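Local coordinates for protein alginate lyase AlgAT5 (Defluviitalea, PDB 5ZQI) that probably cleaves alginate by beta-elimination, as a lyase of polysaccharide lyase family 7 built on a beta-sandwich fold, at residues G164-H167 against D172-M175; M175-G180 against F184-G189. One frame throughout, in Å; residues are numbered along the deposited sequence.

Contact 1 (164-167 with 172-175) and contact 2 (175-180 with 184-189) are consecutive antiparallel pairings of one sheet; they share strand 172-179 and meet at Met-175, with centres about 9 Å apart. Both are largely buried, but contact 1 lies deeper: its centre is about 8 Å from that of the chain, against about 11 Å for contact 2. Contact 1 joins its strands through a bulge, with aliphatic contacts of Ile-166 with Val-173 and Ile-174, and Gln-165, His-167 and Met-175 on the other face. Contact 2 keeps a regular register and places a charged cluster, Arg-177, Glu-179 and Glu-186, beside a sulfate ion. Gly-164 O probably accepts from Ile-176 N, connecting the two.

Contact 1: G164-H167 against D172-M175; sequences GQIH and DVIM
Ile-166 pairs with both Val-173 and Ile-174 across an antiparallel strand pair, and this one-residue shift of register, between the Gln-165/Met-175 and His-167/Asp-172 non-hydrogen-bonded pairs, defines a classic beta bulge. The evidence is the double use of Ile-166 O, which accepts from Val-173 N at 2.7 Å (165° at the hydrogen) and from Ile-174 N at 3.3 Å, both donors arriving from the same face of its carbonyl plane. Ile-166 N returns a bond of 3.0 Å to Ile-174 O.

Ile-166 and Ile-174 share one face, and Val-173, at the bulge, turns toward Ile-166. Ile-166 CG2 meets Val-173 CB at 3.9 Å, while its other branch ends with CD1 4.2 Å from Ile-174 CG1. Ile-216 of strand 215-220 packs on all three residues from the facing sheet.

The other face carries Gln-165, His-167 and Asp-172 together with Met-175. Gln-165 and Met-175 run side by side in the same direction; Gln-165 CG stands opposite the carbonyl carbon (chi1 -48°) and the chain is extended beyond it, which carries OE1 to 3.4 Å from Met-175 SD. The same oxygen lies 3.5 Å from Asp-172 CB and in the plane of the His-167 ring, at its edge, whereas Gln-165 NE2 is hydrogen-bonded to Glu-122, which probably fixes the rotation of the amide. The His-167 ring lies over the Asp-172 backbone, with Asp-172 N 3.4 Å above its plane and displaced toward the rim; the Tyr-236 ring also meets it.

Gln-165, Ile-166 and His-167 spell the Gln-Ile-His signature of family 7 alginate lyases. In relatives its glutamine and histidine face the substrate cleft on the concave side of the beta sandwich, and the face bearing Gln-165 and His-167 is consistent with that site.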
loop_
_atom_site.group_PDB
_atom_site.type_symbol
_atom_site.label_atom_id
_atom_site.label_comp_id
_atom_site.label_asym_id
_atom_site.label_seq_id
_atom_site.Cartn_x
_atom_site.Cartn_y
_atom_site.Cartn_z
ATOM N N GLY A 164 1.974 0.834 1.698
ATOM C CA GLY A 164 3.032 0.631 0.729
ATOM C C GLY A 164 3.869 -0.563 1.120
ATOM O O GLY A 164 4.280 -0.707 2.284
ATOM N N GLN A 165 4.128 -1.451 0.167
ATOM C CA GLN A 165 4.943 -2.616 0.432
ATOM C C GLN A 165 5.788 -3.012 -0.774
ATOM O O GLN A 165 5.446 -2.745 -1.936
ATOM C CB GLN A 165 4.113 -3.866 0.766
ATOM C CG GLN A 165 3.027 -3.703 1.771
ATOM C CD GLN A 165 2.421 -5.055 2.117
ATOM O OE1 GLN A 165 3.141 -5.994 2.442
ATOM N NE2 GLN A 165 1.102 -5.173 2.021
ATOM N N ILE A 166 6.875 -3.728 -0.477
ATOM C CA ILE A 166 7.400 -4.749 -1.382
ATOM C C ILE A 166 7.033 -6.082 -0.747
ATOM O O ILE A 166 7.296 -6.274 0.441
ATOM C CB ILE A 166 8.920 -4.657 -1.580
ATOM C CG1 ILE A 166 9.318 -3.342 -2.231
ATOM C CG2 ILE A 166 9.391 -5.875 -2.449
ATOM C CD1 ILE A 166 10.866 -3.137 -2.222
ATOM N N HIS A 167 6.497 -7.009 -1.544
ATOM C CA HIS A 167 6.095 -8.347 -1.122
ATOM C C HIS A 167 6.752 -9.358 -2.050
ATOM O O HIS A 167 6.993 -9.054 -3.213
ATOM C CB HIS A 167 4.549 -8.452 -1.169
ATOM C CG HIS A 167 3.960 -9.478 -0.250
ATOM N ND1 HIS A 167 3.931 -10.823 -0.563
ATOM C CD2 HIS A 167 3.347 -9.357 0.955
ATOM C CE1 HIS A 167 3.337 -11.486 0.416
ATOM N NE2 HIS A 167 2.992 -10.627 1.355
ATOM N N ASP A 172 5.887 -10.152 3.277
ATOM C CA ASP A 172 6.379 -8.821 2.993
ATOM C C ASP A 172 7.900 -8.807 3.072
ATOM O O ASP A 172 8.520 -9.564 3.815
ATOM C CB ASP A 172 5.794 -7.795 3.961
ATOM C CG ASP A 172 6.165 -8.043 5.385
ATOM O OD1 ASP A 172 5.601 -8.960 6.010
ATOM O OD2 ASP A 172 7.029 -7.318 5.896
ATOM N N VAL A 173 8.492 -7.944 2.269
ATOM C CA VAL A 173 9.924 -7.677 2.271
ATOM C C VAL A 173 10.162 -6.392 3.058
ATOM O O VAL A 173 10.900 -6.390 4.049
ATOM C CB VAL A 173 10.450 -7.600 0.832
ATOM C CG1 VAL A 173 11.953 -7.251 0.841
ATOM C CG2 VAL A 173 10.277 -8.930 0.082
ATOM N N ILE A 174 9.505 -5.308 2.665
ATOM C CA ILE A 174 9.382 -4.142 3.535
ATOM C C ILE A 174 7.952 -3.616 3.473
ATOM O O ILE A 174 7.225 -3.823 2.500
ATOM C CB ILE A 174 10.375 -3.001 3.201
ATOM C CG1 ILE A 174 10.127 -2.441 1.809
ATOM C CG2 ILE A 174 11.813 -3.436 3.394
ATOM C CD1 ILE A 174 10.666 -1.005 1.637
ATOM N N MET A 175 7.559 -2.909 4.539
ATOM C CA MET A 175 6.279 -2.234 4.603
ATOM C C MET A 175 6.447 -0.822 5.162
ATOM O O MET A 175 7.252 -0.588 6.073
ATOM C CB MET A 175 5.249 -2.990 5.470
ATOM C CG MET A 175 5.025 -4.438 5.036
ATOM S SD MET A 175 3.558 -5.217 5.705
ATOM C CE MET A 175 3.966 -5.118 7.439
#

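Contact 2: M175-G180 against F184-G189; sequences MIRLEG and FVEGDG. With SO4 (sulfate ion), chain B.
Arg-177 and Glu-186 cross at the centre, the arginine chain lying over the carboxylate with the guanidinium and carboxylate planes 39° apart. Arg-177 NH1 reaches Glu-186 OE1 at 3.1 Å, a salt bridge whose hydrogen bond is weak because it is bent, and Arg-177 CD rests 3.3 Å from Glu-186 OE2, the oxygen over one guanidinium face. Arg-177 NE forms a salt bridge with Glu-179 OE2 at 2.8 Å, on the anti side of that oxygen and tilted out of the guanidinium plane. Arg-177 NH2 donates to SO4 O4 at 2.7 Å, near the guanidinium plane.

The Phe-184 ring lies beside the aliphatic part of Arg-177. Arg-177 CB makes a CH-pi contact over the ring face, 4.2 Å from the Phe-184 centroid, with CG anti to the backbone N (chi1 -171°) and the chain extended to NE. Glu-179 CD meets the ring edge 3.5 Å from Phe-184 CZ, its carboxylate nearly perpendicular to the ring. Met-175 CE lies alongside, 3.2 Å from Glu-186 OE1.

Behind them, two hydrogen-bonded pairs, Met-175/Glu-186 and Arg-177/Phe-184, fix the register. Beyond the two segments, His-160 ND1 also bonds Arg-177 NH2, and Tyr-118 and Lys-158 hold the sulfate.

A leucine in place of Arg-177 would probably leave Glu-179 and Glu-186 as neighbouring negative charges without their shared cation, and the sulfate without one of its donors.

Arg-177 thus probably offsets the charge of two carboxylates while its NH2 converges with Tyr-118 and Lys-158 on one sulfate, probably from the crystallisation liquor, so the spot can accept an anion.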
loop_
_atom_site.group_PDB
_atom_site.type_symbol
_atom_site.label_atom_id
_atom_site.label_comp_id
_atom_site.label_asym_id
_atom_site.label_seq_id
_atom_site.Cartn_x
_atom_site.Cartn_y
_atom_site.Cartn_z
ATOM N N MET A 175 7.559 -2.909 4.539
ATOM C CA MET A 175 6.279 -2.234 4.603
ATOM C C MET A 175 6.447 -0.822 5.162
ATOM O O MET A 175 7.252 -0.588 6.073
ATOM C CB MET A 175 5.249 -2.990 5.470
ATOM C CG MET A 175 5.025 -4.438 5.036
ATOM S SD MET A 175 3.558 -5.217 5.705
ATOM C CE MET A 175 3.966 -5.118 7.439
ATOM N N ILE A 176 5.686 0.110 4.597
ATOM C CA ILE A 176 5.572 1.469 5.109
ATOM C C ILE A 176 4.446 1.469 6.134
ATOM O O ILE A 176 3.283 1.289 5.781
ATOM C CB ILE A 176 5.315 2.466 3.975
ATOM C CG1 ILE A 176 6.327 2.271 2.833
ATOM C CG2 ILE A 176 5.354 3.918 4.514
ATOM C CD1 ILE A 176 7.801 2.403 3.211
ATOM N N ARG A 177 4.784 1.715 7.395
ATOM C CA ARG A 177 3.892 1.438 8.513
ATOM C C ARG A 177 3.727 2.686 9.368
ATOM O O ARG A 177 4.709 3.354 9.709
ATOM C CB ARG A 177 4.453 0.296 9.342
ATOM C CG ARG A 177 3.520 -0.241 10.409
ATOM C CD ARG A 177 4.063 -1.591 10.953
ATOM N NE ARG A 177 3.198 -2.068 12.029
ATOM C CZ ARG A 177 2.579 -3.239 12.065
ATOM N NH1 ARG A 177 2.807 -4.144 11.138
ATOM N NH2 ARG A 177 1.788 -3.511 13.078
ATOM N N LEU A 178 2.488 2.969 9.751
ATOM C CA LEU A 178 2.167 4.028 10.705
ATOM C C LEU A 178 1.564 3.388 11.946
ATOM O O LEU A 178 0.593 2.636 11.845
ATOM C CB LEU A 178 1.206 5.046 10.113
ATOM C CG LEU A 178 0.922 6.219 11.054
ATOM C CD1 LEU A 178 2.087 7.162 11.247
ATOM C CD2 LEU A 178 -0.317 6.982 10.532
ATOM N N GLU A 179 2.130 3.697 13.108
ATOM C CA GLU A 179 1.603 3.290 14.410
ATOM C C GLU A 179 1.419 4.607 15.164
ATOM O O GLU A 179 2.397 5.205 15.611
ATOM C CB GLU A 179 2.549 2.337 15.135
ATOM C CG GLU A 179 2.796 1.066 14.359
ATOM C CD GLU A 179 3.638 0.060 15.065
ATOM O OE1 GLU A 179 4.333 0.389 16.057
ATOM O OE2 GLU A 179 3.647 -1.101 14.603
ATOM N N GLY A 180 0.196 5.071 15.288
ATOM C CA GLY A 180 -0.044 6.367 15.918
ATOM C C GLY A 180 0.604 7.496 15.133
ATOM O O GLY A 180 0.308 7.694 13.945
ATOM N N PHE A 184 7.314 4.590 9.894
ATOM C CA PHE A 184 8.590 3.904 9.816
ATOM C C PHE A 184 8.527 2.798 8.775
ATOM O O PHE A 184 7.466 2.462 8.256
ATOM C CB PHE A 184 9.010 3.348 11.196
ATOM C CG PHE A 184 8.076 2.325 11.772
ATOM C CD1 PHE A 184 7.004 2.712 12.535
ATOM C CD2 PHE A 184 8.289 0.970 11.562
ATOM C CE1 PHE A 184 6.136 1.776 13.077
ATOM C CE2 PHE A 184 7.418 0.018 12.095
ATOM C CZ PHE A 184 6.356 0.427 12.861
ATOM N N VAL A 185 9.698 2.282 8.426
ATOM C CA VAL A 185 9.833 1.141 7.528
ATOM C C VAL A 185 10.004 -0.096 8.389
ATOM O O VAL A 185 10.888 -0.131 9.269
ATOM C CB VAL A 185 11.015 1.299 6.553
ATOM C CG1 VAL A 185 11.014 0.173 5.557
ATOM C CG2 VAL A 185 10.992 2.640 5.899
ATOM N N GLU A 186 9.154 -1.102 8.150
ATOM C CA GLU A 186 9.187 -2.380 8.853
ATOM C C GLU A 186 9.667 -3.487 7.920
ATOM O O GLU A 186 9.354 -3.494 6.720
ATOM C CB GLU A 186 7.794 -2.728 9.390
ATOM C CG GLU A 186 7.804 -3.767 10.485
ATOM C CD GLU A 186 6.403 -4.201 10.929
ATOM O OE1 GLU A 186 5.669 -4.811 10.100
ATOM O OE2 GLU A 186 6.035 -3.946 12.079
ATOM N N GLY A 187 10.478 -4.395 8.462
ATOM C CA GLY A 187 10.878 -5.599 7.778
ATOM C C GLY A 187 10.967 -6.739 8.768
ATOM O O GLY A 187 11.511 -6.565 9.857
ATOM N N ASP A 188 10.430 -7.899 8.397
ATOM C CA ASP A 188 10.424 -9.083 9.267
ATOM C C ASP A 188 9.812 -8.743 10.625
ATOM O O ASP A 188 10.245 -9.230 11.675
ATOM C CB ASP A 188 11.833 -9.663 9.435
ATOM C CG ASP A 188 12.392 -10.194 8.132
ATOM O OD1 ASP A 188 11.595 -10.674 7.298
ATOM O OD2 ASP A 188 13.622 -10.124 7.937
ATOM N N GLY A 189 8.801 -7.883 10.599
ATOM C CA GLY A 189 8.076 -7.522 11.801
ATOM C C GLY A 189 8.818 -6.647 12.779
ATOM O O GLY A 189 8.361 -6.497 13.914
HETATM S S SO4 B . 1.423 -7.251 14.144
HETATM O O1 SO4 B . 1.642 -7.108 15.584
HETATM O O2 SO4 B . 2.695 -7.482 13.462
HETATM O O3 SO4 B . 0.512 -8.364 13.892
HETATM O O4 SO4 B . 0.847 -6.022 13.600
#